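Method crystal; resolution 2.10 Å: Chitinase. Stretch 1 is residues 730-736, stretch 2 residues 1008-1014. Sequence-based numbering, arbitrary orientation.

Stretch 1 (730-736) DPIDVRV
Stretch 2 (1008-1014) QGVPASK

A strand, with the proline before it, and a loop far apart in the chain meet in a small contact of stretch 1 side chains against the backbone and side chains of the loop, burying 243 Å² in all, held by one direct hydrogen bond, two water bridges and proline packing. Strand 732-736 is extended (phi/psi near -110/125; Asp733 -80/125, Arg735 -120/134). The directions CA 731 to 735 and CA 1009 to 1013 are 146° apart, roughly antiparallel, with Pro731 CA 6.4 Å from Ser1013 CA and Asp733 CA 6.5 Å from Pro1011 CA. Pro731 and Asp733 point toward the loop and the intervening Ile732 away.

Arg735 (chi1 m, chi2 m, chi3 t, chi4 163°) starts sideways, but its end reaches the loop: NH2 donates to Gly1009 O at 3.1 Å, near the guanidinium plane, and lies 3.4 Å from Pro1011 CA. Asp733 (chi1 t, chi2 43°) OD2 forms a salt bridge with Arg735 NE at 2.7 Å. Gly1009 is the first residue past a helix to leave helical phi/psi, in a Schellman motif; its 108/6 calls for glycine, since a CB would jam against Gln1008 O.

Pro1011 (-65/142, C-gamma endo) places CB 3.5 Å from Asp733 OD1, and its O accepts from Lys1014 N (3.0 Å), closing the 3-10 turn at 1012-1013. Pro731 (C-gamma exo) packs its CB 3.7 Å from Ser1013 CB. Water 1 links Asp733 OD1 and Ser1013 OG (chi1 p), 2.7 Å from each; water 2 joins Arg735 NH1 (3.0 Å) to Val1010 O (2.8 Å).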

# COMPACT_ATOMS: atom_id res chain seq x y z
N ASP B 730 12.06 -10.04 -48.72
CA ASP B 730 11.08 -9.63 -47.71
C ASP B 730 11.68 -9.67 -46.30
O ASP B 730 12.65 -10.29 -46.11
CB ASP B 730 9.93 -10.59 -47.73
CG ASP B 730 9.05 -10.36 -48.95
OD1 ASP B 730 8.38 -9.28 -49.04
OD2 ASP B 730 9.13 -11.24 -49.77
N PRO B 731 11.01 -9.09 -45.32
CA PRO B 731 11.61 -9.10 -43.97
C PRO B 731 11.70 -10.54 -43.42
O PRO B 731 10.89 -11.38 -43.80
CB PRO B 731 10.64 -8.28 -43.17
CG PRO B 731 10.01 -7.36 -44.09
CD PRO B 731 9.84 -8.20 -45.37
N ILE B 732 12.66 -10.77 -42.55
CA ILE B 732 12.84 -11.99 -41.83
C ILE B 732 12.43 -11.75 -40.38
O ILE B 732 12.94 -10.81 -39.71
CB ILE B 732 14.29 -12.43 -41.91
CG1 ILE B 732 14.72 -12.69 -43.41
CG2 ILE B 732 14.48 -13.69 -41.03
CD1 ILE B 732 16.18 -12.85 -43.62
N ASP B 733 11.49 -12.57 -39.88
CA ASP B 733 11.07 -12.46 -38.50
C ASP B 733 12.08 -13.16 -37.59
O ASP B 733 12.40 -14.31 -37.79
CB ASP B 733 9.63 -13.03 -38.30
CG ASP B 733 9.11 -12.80 -36.85
OD1 ASP B 733 9.30 -11.66 -36.28
OD2 ASP B 733 8.49 -13.73 -36.32
N VAL B 734 12.60 -12.46 -36.61
CA VAL B 734 13.53 -12.99 -35.62
C VAL B 734 12.82 -13.08 -34.25
O VAL B 734 12.16 -12.13 -33.88
CB VAL B 734 14.80 -12.10 -35.54
CG1 VAL B 734 15.80 -12.64 -34.52
CG2 VAL B 734 15.47 -12.07 -36.88
N ARG B 735 12.87 -14.22 -33.56
CA ARG B 735 12.11 -14.40 -32.36
C ARG B 735 13.12 -14.69 -31.21
O ARG B 735 13.97 -15.54 -31.36
CB ARG B 735 11.12 -15.59 -32.50
CG ARG B 735 10.00 -15.35 -33.48
CD ARG B 735 8.99 -14.48 -32.82
NE ARG B 735 7.95 -14.07 -33.70
CZ ARG B 735 6.77 -13.58 -33.35
NH1 ARG B 735 6.40 -13.48 -32.08
NH2 ARG B 735 5.89 -13.26 -34.28
N VAL B 736 12.93 -14.03 -30.07
CA VAL B 736 13.87 -14.06 -28.94
C VAL B 736 13.12 -14.51 -27.71
O VAL B 736 12.17 -13.89 -27.30
CB VAL B 736 14.46 -12.64 -28.65
CG1 VAL B 736 15.50 -12.72 -27.52
CG2 VAL B 736 15.16 -12.17 -29.94
N GLN B 1008 -0.41 -10.83 -29.17
CA GLN B 1008 -1.21 -11.87 -29.81
C GLN B 1008 -0.44 -12.77 -30.73
O GLN B 1008 -0.98 -13.72 -31.20
CB GLN B 1008 -2.35 -11.25 -30.64
CG GLN B 1008 -3.38 -10.46 -29.92
CD GLN B 1008 -4.23 -11.36 -29.05
OE1 GLN B 1008 -5.00 -12.19 -29.51
NE2 GLN B 1008 -4.04 -11.22 -27.76
N GLY B 1009 0.82 -12.44 -31.01
CA GLY B 1009 1.76 -13.22 -31.80
C GLY B 1009 2.06 -12.63 -33.18
O GLY B 1009 2.84 -13.20 -33.92
N VAL B 1010 1.57 -11.47 -33.49
CA VAL B 1010 1.82 -10.94 -34.84
C VAL B 1010 3.26 -10.46 -34.90
O VAL B 1010 3.69 -9.69 -34.03
CB VAL B 1010 0.91 -9.80 -35.18
CG1 VAL B 1010 1.20 -9.19 -36.52
CG2 VAL B 1010 -0.58 -10.18 -35.10
N PRO B 1011 4.00 -10.86 -35.92
CA PRO B 1011 5.40 -10.36 -36.07
C PRO B 1011 5.40 -8.88 -36.31
O PRO B 1011 4.47 -8.34 -36.96
CB PRO B 1011 5.94 -11.12 -37.28
CG PRO B 1011 4.74 -11.78 -37.94
CD PRO B 1011 3.60 -11.79 -36.99
N ALA B 1012 6.39 -8.22 -35.70
CA ALA B 1012 6.65 -6.78 -35.92
C ALA B 1012 6.67 -6.40 -37.41
O ALA B 1012 6.12 -5.40 -37.81
CB ALA B 1012 7.96 -6.37 -35.25
N SER B 1013 7.23 -7.27 -38.20
CA SER B 1013 7.41 -7.00 -39.60
C SER B 1013 6.09 -7.17 -40.45
O SER B 1013 6.10 -7.00 -41.64
CB SER B 1013 8.59 -7.77 -40.18
OG SER B 1013 8.38 -9.18 -40.12
N LYS B 1014 4.99 -7.51 -39.80
CA LYS B 1014 3.68 -7.52 -40.46
C LYS B 1014 2.78 -6.44 -39.94
O LYS B 1014 1.59 -6.46 -40.17
CB LYS B 1014 3.10 -8.95 -40.37
CG LYS B 1014 3.89 -9.71 -41.40
CD LYS B 1014 3.33 -10.96 -41.80
CE LYS B 1014 4.15 -11.54 -42.95
NZ LYS B 1014 3.42 -12.80 -43.19
O HOH W 1 9.40 -9.32 -37.67
O HOH W 2 4.75 -11.03 -31.80